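PDB 4H41: putative alpha-L-fucosidase from Bacteroides thetaiotaomicron, which probably hydrolyses glycosidic bonds of host glycans, perhaps releasing L-fucose, with a TIM-barrel catalytic fold. Local coordinates for residues Lys80-Pro85 against Tyr95-Asp100; Pro197-Lys202 against Cys240-Gly245; Val142-Trp147 against Lys185-Gly190; Glu55-Phe60 against Leu106-Lys111. All blocks are in the same frame, centred on the assembly; numbering follows the deposited sequence.

Interaction 1: residues Lys80-Pro85 against Tyr95-Asp100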
# COMPACT_ATOMS: atom_id res chain seq x y z
N LYS B 80 -8.14 -20.42 12.48
CA LYS B 80 -8.30 -20.31 13.95
C LYS B 80 -8.90 -18.98 14.43
O LYS B 80 -9.14 -18.82 15.62
CB LYS B 80 -6.99 -20.58 14.66
CG LYS B 80 -6.59 -22.05 14.49
CD LYS B 80 -5.41 -22.45 15.38
CE LYS B 80 -5.29 -23.95 15.45
NZ LYS B 80 -4.19 -24.38 16.36
N PHE B 81 -9.22 -18.08 13.52
CA PHE B 81 -9.83 -16.79 13.89
C PHE B 81 -11.35 -16.90 13.77
O PHE B 81 -11.86 -17.56 12.87
CB PHE B 81 -9.29 -15.66 13.02
CG PHE B 81 -7.88 -15.28 13.40
CD1 PHE B 81 -7.64 -14.40 14.44
CD2 PHE B 81 -6.80 -15.90 12.79
CE1 PHE B 81 -6.34 -14.13 14.85
CE2 PHE B 81 -5.49 -15.56 13.15
CZ PHE B 81 -5.27 -14.75 14.23
N MSE B 82 -12.07 -16.26 14.71
CA MSE B 82 -13.52 -16.27 14.73
C MSE B 82 -14.07 -14.89 15.08
O MSE B 82 -13.38 -14.05 15.65
CB MSE B 82 -14.07 -17.34 15.68
CG MSE B 82 -13.75 -17.06 17.13
SE MSE B 82 -14.31 -18.49 18.34
CE MSE B 82 -12.86 -19.65 18.12
N THR B 83 -15.34 -14.70 14.74
CA THR B 83 -16.05 -13.43 14.93
C THR B 83 -16.97 -13.42 16.13
O THR B 83 -17.56 -12.39 16.42
CB THR B 83 -16.88 -13.13 13.68
OG1 THR B 83 -17.88 -14.13 13.51
CG2 THR B 83 -16.04 -12.98 12.44
N TYR B 84 -17.16 -14.56 16.78
CA TYR B 84 -18.05 -14.67 17.94
C TYR B 84 -17.53 -15.80 18.85
O TYR B 84 -16.75 -16.63 18.37
CB TYR B 84 -19.50 -14.92 17.47
CG TYR B 84 -19.73 -16.31 16.93
CD1 TYR B 84 -19.34 -16.65 15.64
CD2 TYR B 84 -20.33 -17.30 17.71
CE1 TYR B 84 -19.51 -17.94 15.15
CE2 TYR B 84 -20.54 -18.58 17.21
CZ TYR B 84 -20.18 -18.88 15.91
OH TYR B 84 -20.26 -20.16 15.44
N PRO B 85 -17.98 -15.88 20.12
CA PRO B 85 -17.44 -16.89 21.04
C PRO B 85 -18.09 -18.25 20.83
O PRO B 85 -18.95 -18.67 21.59
CB PRO B 85 -17.73 -16.31 22.43
CG PRO B 85 -18.95 -15.50 22.23
CD PRO B 85 -18.88 -14.94 20.83
N TYR B 95 -9.10 -19.33 18.37
CA TYR B 95 -8.79 -18.21 19.27
C TYR B 95 -9.99 -17.42 19.71
O TYR B 95 -10.76 -16.94 18.88
CB TYR B 95 -7.82 -17.25 18.56
CG TYR B 95 -6.61 -17.89 17.92
CD1 TYR B 95 -5.93 -18.94 18.55
CD2 TYR B 95 -6.14 -17.46 16.69
CE1 TYR B 95 -4.83 -19.54 17.95
CE2 TYR B 95 -5.04 -18.07 16.09
CZ TYR B 95 -4.41 -19.13 16.71
OH TYR B 95 -3.29 -19.72 16.15
N MSE B 96 -10.13 -17.21 21.02
CA MSE B 96 -11.20 -16.36 21.53
C MSE B 96 -10.97 -14.92 21.02
O MSE B 96 -9.89 -14.37 21.27
CB MSE B 96 -11.18 -16.38 23.08
CG MSE B 96 -12.25 -15.53 23.73
SE MSE B 96 -13.99 -16.32 23.56
CE MSE B 96 -14.89 -15.37 25.04
N PRO B 97 -11.95 -14.30 20.34
CA PRO B 97 -11.78 -12.89 19.93
C PRO B 97 -12.08 -11.96 21.09
O PRO B 97 -12.75 -12.36 22.04
CB PRO B 97 -12.83 -12.74 18.82
CG PRO B 97 -13.92 -13.65 19.25
CD PRO B 97 -13.29 -14.80 19.98
N SER B 98 -11.67 -10.70 21.01
CA SER B 98 -11.93 -9.79 22.12
C SER B 98 -13.31 -9.19 22.05
O SER B 98 -13.77 -8.67 23.05
CB SER B 98 -10.90 -8.68 22.19
OG SER B 98 -10.90 -7.90 21.02
N VAL B 99 -13.98 -9.25 20.89
CA VAL B 99 -15.33 -8.68 20.74
C VAL B 99 -16.21 -9.69 20.03
O VAL B 99 -15.79 -10.29 19.03
CB VAL B 99 -15.26 -7.35 19.93
CG1 VAL B 99 -16.67 -6.79 19.66
CG2 VAL B 99 -14.40 -6.30 20.64
N ASP B 100 -17.48 -9.79 20.46
CA ASP B 100 -18.48 -10.58 19.75
C ASP B 100 -19.00 -9.72 18.59
O ASP B 100 -19.89 -8.88 18.78
CB ASP B 100 -19.61 -11.05 20.69
CG ASP B 100 -20.65 -11.92 20.00
OD1 ASP B 100 -20.64 -11.99 18.73
OD2 ASP B 100 -21.50 -12.52 20.70
O HOH W 1 -10.45 -15.12 16.83
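The backbones of Lys-80 and Tyr-95 are joined by one nearly straight hydrogen bond, Tyr-95 N to Lys-80 O at 2.8 Å, and beside it a water accepts from Met-82 N and donates to Tyr-95 O. This is a loop packed on a two-stranded hairpin: 80-85 carries strand 81-82, the second arm of the small antiparallel sheet that follows barrel strand 70-73, while the loop from Tyr-95 to Asp-100 leads into helix 101-111. The ring of Tyr-95 does most of the work. Lys-80 lays CB over one face, 3.7 Å from the ring centroid, and passes CD close to the hydroxyl, while its NZ goes on to a salt bridge with Asp-250 of the second subunit. Phe-81 makes a T-shaped stack with the same tyrosine, planes at 77°: the Tyr-95 edge points into the Phe-81 face, with CD2 above the centre. Further along, selenomethionine Met-82 crosses Pro-97 at about a right angle, CG 3.7 Å from the proline CD. Met-82 CG sits between its own backbone N and carbonyl carbon (chi1 66°), close to Tyr-95 O as well. At the far end Asp-100, the N-cap of helix 101-111, turns its carboxylate to Tyr-84 and Pro-85; OD1 also receives Asp-103 N, and OD2 bonds to Tyr-150 OH. Here Pro-85 CD lies 3.6 Å from Asp-100 OD2.

Interaction 2: residues Pro197-Lys202 against Cys240-Gly245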
# COMPACT_ATOMS: atom_id res chain seq x y z
N PRO B 197 -19.44 -16.36 -6.04
CA PRO B 197 -18.28 -16.93 -6.77
C PRO B 197 -17.58 -15.84 -7.60
O PRO B 197 -18.00 -14.69 -7.57
CB PRO B 197 -18.93 -17.98 -7.67
CG PRO B 197 -20.31 -17.43 -7.93
CD PRO B 197 -20.71 -16.72 -6.70
N TRP B 198 -16.55 -16.20 -8.34
CA TRP B 198 -15.85 -15.25 -9.22
C TRP B 198 -15.78 -15.86 -10.63
O TRP B 198 -16.12 -17.02 -10.81
CB TRP B 198 -14.48 -14.83 -8.66
CG TRP B 198 -13.36 -15.81 -8.83
CD1 TRP B 198 -12.43 -15.81 -9.83
CD2 TRP B 198 -12.93 -16.79 -7.88
NE1 TRP B 198 -11.52 -16.83 -9.62
CE2 TRP B 198 -11.77 -17.41 -8.41
CE3 TRP B 198 -13.46 -17.28 -6.68
CZ2 TRP B 198 -11.17 -18.52 -7.80
CZ3 TRP B 198 -12.82 -18.33 -6.04
CH2 TRP B 198 -11.72 -18.96 -6.62
N ILE B 199 -15.47 -15.04 -11.62
CA ILE B 199 -15.36 -15.46 -13.02
C ILE B 199 -13.90 -15.74 -13.26
O ILE B 199 -13.07 -14.91 -12.93
CB ILE B 199 -15.92 -14.42 -14.02
CG1 ILE B 199 -17.40 -14.09 -13.68
CG2 ILE B 199 -15.76 -14.93 -15.46
CD1 ILE B 199 -17.92 -12.83 -14.33
N ASP B 200 -13.58 -16.86 -13.89
CA ASP B 200 -12.17 -17.24 -14.13
C ASP B 200 -11.58 -16.49 -15.35
O ASP B 200 -11.15 -17.10 -16.35
CB ASP B 200 -12.13 -18.75 -14.35
CG ASP B 200 -10.75 -19.34 -14.48
OD1 ASP B 200 -9.82 -18.82 -13.81
OD2 ASP B 200 -10.59 -20.31 -15.24
N GLY B 201 -11.58 -15.17 -15.23
CA GLY B 201 -11.18 -14.28 -16.30
C GLY B 201 -9.71 -13.93 -16.35
O GLY B 201 -8.90 -14.49 -15.61
N LYS B 202 -9.39 -12.93 -17.18
CA LYS B 202 -8.01 -12.56 -17.42
C LYS B 202 -7.30 -11.99 -16.21
O LYS B 202 -6.07 -11.99 -16.20
CB LYS B 202 -7.86 -11.60 -18.60
CG LYS B 202 -8.53 -10.24 -18.39
CD LYS B 202 -8.13 -9.25 -19.52
CE LYS B 202 -8.73 -9.65 -20.86
NZ LYS B 202 -8.66 -8.53 -21.87
N CYS B 240 -27.18 -15.68 -6.71
CA CYS B 240 -25.77 -15.80 -7.00
C CYS B 240 -25.29 -14.38 -7.30
O CYS B 240 -25.96 -13.64 -8.06
CB CYS B 240 -25.50 -16.74 -8.16
SG CYS B 240 -23.74 -16.98 -8.50
N ALA B 241 -24.18 -13.99 -6.67
CA ALA B 241 -23.59 -12.65 -6.78
C ALA B 241 -22.18 -12.77 -7.27
O ALA B 241 -21.24 -12.68 -6.49
CB ALA B 241 -23.64 -11.93 -5.42
N PHE B 242 -22.00 -12.98 -8.57
CA PHE B 242 -20.62 -13.10 -9.06
C PHE B 242 -19.83 -11.85 -8.76
O PHE B 242 -20.31 -10.74 -8.96
CB PHE B 242 -20.52 -13.36 -10.57
CG PHE B 242 -20.62 -14.80 -10.99
CD1 PHE B 242 -19.50 -15.61 -11.03
CD2 PHE B 242 -21.84 -15.34 -11.38
CE1 PHE B 242 -19.60 -16.94 -11.40
CE2 PHE B 242 -21.94 -16.67 -11.75
CZ PHE B 242 -20.82 -17.46 -11.77
N GLN B 243 -18.60 -12.05 -8.30
CA GLN B 243 -17.60 -11.01 -8.19
C GLN B 243 -17.39 -10.52 -9.62
O GLN B 243 -17.23 -11.35 -10.51
CB GLN B 243 -16.32 -11.55 -7.57
CG GLN B 243 -16.52 -12.00 -6.14
CD GLN B 243 -15.36 -12.83 -5.65
OE1 GLN B 243 -14.23 -12.44 -5.82
NE2 GLN B 243 -15.62 -14.01 -5.06
N ASP B 244 -17.43 -9.21 -9.85
CA ASP B 244 -17.38 -8.71 -11.24
C ASP B 244 -15.99 -8.29 -11.73
O ASP B 244 -15.87 -7.80 -12.85
CB ASP B 244 -18.34 -7.53 -11.37
CG ASP B 244 -17.96 -6.28 -10.59
OD1 ASP B 244 -16.85 -6.29 -9.90
OD2 ASP B 244 -18.70 -5.29 -10.68
N GLY B 245 -14.96 -8.41 -10.90
CA GLY B 245 -13.68 -7.82 -11.21
C GLY B 245 -12.65 -8.57 -11.99
O GLY B 245 -11.65 -7.96 -12.35
O HOH W 2 -14.88 -12.03 -11.53
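Phe-242 and Pro-197 meet where two neighbouring parallel strands of the TIM barrel, 193-195 and 239-243, give way to the loops that follow them. From Phe-242 CB, which stands 4.1 Å from Pro-197 O, the side chain leads to CG, anti to the carbonyl carbon (chi1 -85°), and then to a ring covered on one face by Pro-197 CG in a CH-pi contact, 3.7 Å from its centroid. CD1 touches Ile-199 CG1; CE1 comes closest to Trp-198 O, which lies at the ring edge without a partner in the model; CZ, at the tip, is 3.9 Å from Pro-197 CG. Outside the segments Trp-226 adds an edge-to-face stack. An alanine in place of Phe-242 would probably leave Pro-197 CG and Ile-199 CG1 without their aromatic neighbour and open a gap beneath helix 219-233. Cys-240 SG packs against the same proline, near both CG and CD. Gln-243 N gives an almost straight hydrogen bond to Pro-197 O, and its side chain reaches Trp-198 CB with CD and OE1 while NE2 donates to Ser-196 O and Glu-165 OE1. A pentaethylene glycol and an unidentified ligand lie about 4 Å from the side chains of Trp-198 and Gln-243 respectively, both probably from the crystallisation liquor, though they may mark a pocket. A water bridges the segments, accepting from Ile-199 N at 3.1 Å and donating to Gln-243 O at 2.7 Å.

Interaction 3: residues Val142-Trp147 against Lys185-Gly190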
# COMPACT_ATOMS: atom_id res chain seq x y z
N VAL B 142 -21.54 -24.99 13.43
CA VAL B 142 -21.64 -23.53 13.43
C VAL B 142 -23.07 -23.09 13.15
O VAL B 142 -23.60 -22.25 13.89
CB VAL B 142 -20.64 -22.89 12.44
CG1 VAL B 142 -20.94 -21.40 12.20
CG2 VAL B 142 -19.19 -23.06 12.94
N ILE B 143 -23.67 -23.60 12.07
CA ILE B 143 -25.05 -23.26 11.75
C ILE B 143 -25.97 -23.56 12.94
O ILE B 143 -26.77 -22.70 13.30
CB ILE B 143 -25.52 -24.00 10.46
CG1 ILE B 143 -24.72 -23.48 9.23
CG2 ILE B 143 -27.05 -23.83 10.22
CD1 ILE B 143 -24.75 -24.46 7.98
N ASP B 144 -25.86 -24.73 13.55
CA ASP B 144 -26.71 -25.13 14.68
C ASP B 144 -26.58 -24.16 15.88
O ASP B 144 -27.59 -23.64 16.35
CB ASP B 144 -26.36 -26.54 15.14
CG ASP B 144 -27.03 -26.93 16.45
OD1 ASP B 144 -28.29 -26.96 16.49
OD2 ASP B 144 -26.30 -27.10 17.48
N GLU B 145 -25.36 -23.83 16.27
CA GLU B 145 -25.17 -22.98 17.47
C GLU B 145 -25.52 -21.53 17.18
O GLU B 145 -26.11 -20.86 18.03
CB GLU B 145 -23.74 -23.13 18.06
CG GLU B 145 -22.64 -22.58 17.21
CD GLU B 145 -21.22 -22.74 17.74
OE1 GLU B 145 -20.96 -23.60 18.61
OE2 GLU B 145 -20.35 -22.01 17.22
N VAL B 146 -25.23 -21.05 15.98
CA VAL B 146 -25.52 -19.69 15.60
C VAL B 146 -27.04 -19.43 15.50
O VAL B 146 -27.49 -18.37 15.89
CB VAL B 146 -24.75 -19.34 14.31
CG1 VAL B 146 -25.38 -18.21 13.56
CG2 VAL B 146 -23.30 -19.04 14.68
N TRP B 147 -27.81 -20.37 15.00
CA TRP B 147 -29.28 -20.20 14.99
C TRP B 147 -29.79 -20.07 16.44
O TRP B 147 -30.60 -19.20 16.74
CB TRP B 147 -30.01 -21.35 14.30
CG TRP B 147 -31.48 -21.05 14.19
CD1 TRP B 147 -32.49 -21.60 14.94
CD2 TRP B 147 -32.06 -19.96 13.48
NE1 TRP B 147 -33.68 -20.97 14.66
CE2 TRP B 147 -33.45 -19.96 13.76
CE3 TRP B 147 -31.56 -19.04 12.54
CZ2 TRP B 147 -34.31 -19.01 13.22
CZ3 TRP B 147 -32.42 -18.08 12.03
CH2 TRP B 147 -33.79 -18.10 12.34
N LYS B 185 -31.44 -23.31 5.50
CA LYS B 185 -32.86 -23.11 5.24
C LYS B 185 -33.74 -23.86 6.23
O LYS B 185 -34.71 -23.31 6.72
CB LYS B 185 -33.22 -23.52 3.82
CG LYS B 185 -32.74 -22.48 2.82
CD LYS B 185 -33.51 -22.44 1.57
CE LYS B 185 -33.17 -21.21 0.74
NZ LYS B 185 -33.96 -20.04 1.15
N ASP B 186 -33.39 -25.11 6.50
CA ASP B 186 -34.16 -25.94 7.44
C ASP B 186 -34.18 -25.35 8.84
O ASP B 186 -35.24 -25.25 9.43
CB ASP B 186 -33.56 -27.35 7.53
CG ASP B 186 -33.88 -28.26 6.36
OD1 ASP B 186 -34.74 -27.90 5.53
OD2 ASP B 186 -33.26 -29.35 6.27
N ILE B 187 -33.00 -24.94 9.36
CA ILE B 187 -32.93 -24.47 10.74
C ILE B 187 -33.60 -23.12 10.90
O ILE B 187 -34.04 -22.81 11.99
CB ILE B 187 -31.46 -24.44 11.26
CG1 ILE B 187 -31.42 -24.61 12.78
CG2 ILE B 187 -30.69 -23.17 10.79
CD1 ILE B 187 -30.12 -24.85 13.30
N SER B 188 -33.61 -22.29 9.85
CA SER B 188 -34.11 -20.92 9.96
C SER B 188 -35.49 -20.74 9.36
O SER B 188 -35.95 -19.60 9.23
CB SER B 188 -33.14 -19.96 9.28
OG SER B 188 -33.12 -20.14 7.87
N ASN B 189 -36.15 -21.83 8.99
CA ASN B 189 -37.47 -21.81 8.38
C ASN B 189 -37.48 -21.00 7.07
O ASN B 189 -38.37 -20.20 6.82
CB ASN B 189 -38.53 -21.28 9.38
CG ASN B 189 -39.96 -21.51 8.92
OD1 ASN B 189 -40.25 -22.46 8.20
ND2 ASN B 189 -40.85 -20.59 9.25
N GLY B 190 -36.46 -21.22 6.25
CA GLY B 190 -36.39 -20.67 4.91
C GLY B 190 -35.80 -19.30 4.69
O GLY B 190 -36.12 -18.69 3.69
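Ile-187 is the residue most covered here, and it lies against Trp-147, the two side chains alongside each other and pointing opposite ways. Its CG1 is anti to the backbone N (chi1 -153°), and the chain stays extended at chi2 (169°), which carries CD1 to Trp-147 CB at 3.6 Å and also against Asp-144 CA. The other branch, CG2, meets Ile-143 CG2 at 3.7 Å, where the two isoleucines cross obliquely. The indole of Trp-147 is laid over the backbone that ends the partner helix. Ile-187 O sits above its five-membered part, 3.3 Å from NE1, yet the angle is too poor for a hydrogen bond and the carbonyl simply rests on the ring face. Ser-188 covers the six-membered ring on the same side: its CA makes a CH-pi contact 3.7 Å from the centroid, 10° off the normal, and CB approaches CZ3 to 3.4 Å. The helices concerned, 136-151 and 173-187, are neighbours in the outer layer of the TIM barrel, and strand 157-162 comes between them in the chain. Trp-160 of that strand touches Ile-143, Trp-147 and Ile-187 alike. Ser-188 is the first residue to leave helical geometry; while CA and CB press on the indole, its OG is hydrogen-bonded to Cys-184 O, Leu-191 N and Trp-160 NE1, partners in the preceding turn, the following loop and the barrel wall.

Interaction 4: residues Glu55-Phe60 against Leu106-Lys111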
# COMPACT_ATOMS: atom_id res chain seq x y z
N GLU B 55 -16.79 3.34 15.80
CA GLU B 55 -16.46 3.46 14.39
C GLU B 55 -17.43 2.67 13.53
O GLU B 55 -17.86 3.16 12.47
CB GLU B 55 -15.03 2.98 14.13
CG GLU B 55 -13.96 3.90 14.71
CD GLU B 55 -13.76 3.82 16.20
OE1 GLU B 55 -14.02 2.74 16.78
OE2 GLU B 55 -13.31 4.82 16.80
N TRP B 56 -17.82 1.47 13.98
CA TRP B 56 -18.76 0.66 13.19
C TRP B 56 -20.13 1.31 13.16
O TRP B 56 -20.76 1.35 12.10
CB TRP B 56 -18.83 -0.77 13.72
CG TRP B 56 -17.75 -1.62 13.14
CD1 TRP B 56 -16.66 -2.13 13.77
CD2 TRP B 56 -17.63 -2.01 11.77
NE1 TRP B 56 -15.89 -2.85 12.89
CE2 TRP B 56 -16.46 -2.78 11.65
CE3 TRP B 56 -18.37 -1.73 10.61
CZ2 TRP B 56 -16.01 -3.28 10.41
CZ3 TRP B 56 -17.98 -2.32 9.41
CH2 TRP B 56 -16.81 -3.07 9.33
N ASP B 57 -20.58 1.89 14.26
CA ASP B 57 -21.85 2.62 14.29
C ASP B 57 -21.83 3.76 13.28
O ASP B 57 -22.77 3.93 12.50
CB ASP B 57 -22.13 3.15 15.69
CG ASP B 57 -23.34 4.07 15.72
OD1 ASP B 57 -24.47 3.54 15.71
OD2 ASP B 57 -23.15 5.29 15.64
N LEU B 58 -20.76 4.52 13.27
CA LEU B 58 -20.62 5.62 12.30
C LEU B 58 -20.59 5.09 10.85
O LEU B 58 -21.21 5.68 9.96
CB LEU B 58 -19.37 6.43 12.62
CG LEU B 58 -18.99 7.56 11.66
CD1 LEU B 58 -20.09 8.61 11.61
CD2 LEU B 58 -17.65 8.21 12.07
N ASP B 59 -19.93 3.96 10.61
CA ASP B 59 -19.92 3.41 9.26
C ASP B 59 -21.30 2.97 8.83
O ASP B 59 -21.66 3.19 7.66
CB ASP B 59 -18.93 2.23 9.06
CG ASP B 59 -18.05 2.53 7.88
OD1 ASP B 59 -17.57 3.67 7.77
OD2 ASP B 59 -17.86 1.63 7.03
N PHE B 60 -22.09 2.42 9.73
CA PHE B 60 -23.46 2.02 9.38
C PHE B 60 -24.28 3.27 8.99
O PHE B 60 -25.15 3.19 8.11
CB PHE B 60 -24.12 1.25 10.51
CG PHE B 60 -23.93 -0.26 10.42
CD1 PHE B 60 -22.66 -0.82 10.55
CD2 PHE B 60 -25.01 -1.10 10.23
CE1 PHE B 60 -22.47 -2.21 10.46
CE2 PHE B 60 -24.83 -2.49 10.18
CZ PHE B 60 -23.57 -3.03 10.34
N LEU B 106 -25.38 -7.50 14.44
CA LEU B 106 -26.83 -7.71 14.54
C LEU B 106 -27.51 -6.52 15.22
O LEU B 106 -28.57 -6.09 14.75
CB LEU B 106 -27.14 -9.00 15.26
CG LEU B 106 -26.92 -10.25 14.42
CD1 LEU B 106 -26.89 -11.49 15.28
CD2 LEU B 106 -28.02 -10.42 13.39
N ARG B 107 -26.91 -5.95 16.27
CA ARG B 107 -27.47 -4.79 16.97
C ARG B 107 -27.43 -3.56 16.06
O ARG B 107 -28.38 -2.79 16.02
CB ARG B 107 -26.75 -4.51 18.29
CG ARG B 107 -27.15 -5.51 19.38
CD ARG B 107 -26.59 -5.14 20.74
NE ARG B 107 -25.14 -5.29 20.80
CZ ARG B 107 -24.24 -4.33 20.69
NH1 ARG B 107 -24.62 -3.06 20.49
NH2 ARG B 107 -22.94 -4.61 20.75
N LEU B 108 -26.33 -3.37 15.33
CA LEU B 108 -26.21 -2.22 14.44
C LEU B 108 -27.19 -2.36 13.26
O LEU B 108 -27.82 -1.38 12.88
CB LEU B 108 -24.77 -2.05 13.93
CG LEU B 108 -23.77 -1.64 15.00
CD1 LEU B 108 -22.36 -1.60 14.43
CD2 LEU B 108 -24.13 -0.26 15.63
N ALA B 109 -27.34 -3.57 12.70
CA ALA B 109 -28.29 -3.80 11.61
C ALA B 109 -29.69 -3.49 12.07
O ALA B 109 -30.45 -2.86 11.32
CB ALA B 109 -28.20 -5.23 11.09
N GLU B 110 -30.04 -3.85 13.32
CA GLU B 110 -31.38 -3.56 13.81
C GLU B 110 -31.57 -2.06 14.02
O GLU B 110 -32.61 -1.50 13.66
CB GLU B 110 -31.64 -4.31 15.11
CG GLU B 110 -33.05 -4.08 15.62
CD GLU B 110 -33.46 -4.93 16.80
OE1 GLU B 110 -32.64 -5.76 17.25
OE2 GLU B 110 -34.60 -4.74 17.29
N LYS B 111 -30.57 -1.41 14.57
CA LYS B 111 -30.62 0.04 14.80
C LYS B 111 -30.86 0.81 13.50
O LYS B 111 -31.64 1.76 13.50
CB LYS B 111 -29.30 0.50 15.42
CG LYS B 111 -29.29 1.93 15.90
CD LYS B 111 -27.97 2.27 16.55
CE LYS B 111 -27.87 3.74 16.86
NZ LYS B 111 -26.59 4.04 17.58
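The Phe-60 ring carries Leu-108 CB over the centre of one face, 3.7 Å from the centroid and 10° off the normal, a CH-pi contact. Ala-109 N comes near the same ring at CE2, from an oblique direction. Leu-108 CG is anti to its carbonyl carbon (chi1 -68°), and the methyls beyond it part: CD1 meets Trp-56 CB at 3.7 Å, and CD2 lies beside Asp-57 CA and OD1. A glycine in place of Phe-60 would probably leave Leu-108 CB without the ring beneath it and open a gap between the helices. At the border of this apolar patch Lys-111, fully extended, reaches Asp-57 in a salt bridge, NZ to OD1 2.9 Å, arriving from above the carboxylate plane. Asp-57 OD1 also takes a hydrogen bond from Tyr-112 OH, and OD2 one from Gln-61 NE2, which would hold the carboxylate in place. The two helical segments run in roughly the same direction, 34° apart with axes 10.3 Å from each other. They belong to helices 53-65 and 101-111 in the outer layer of the TIM barrel; Ala-109 faces strand 115-119, and Trp-56 packs on helix 313-316.

All four contacts belong to one TIM barrel but to different parts of it. Interaction 2 lies nearest the middle, about 11 Å from the chain centre, where two strands run into their following loops; active sites of TIM barrels are found at that end, so it may border one. Interactions 3 and 4 join helices of the outer layer, their centres about 23 Å apart. Interaction 1 is nested within the chain loop that interaction 4 closes, and both touch the second subunit. Interactions 1 and 3 are directly linked, since Tyr-84 OH lies 2.6 Å from Glu-145 OE2, a probable hydrogen bond. Interactions 1 and 2 sit on opposite sides of the chain centre, nearest atoms about 18 Å apart.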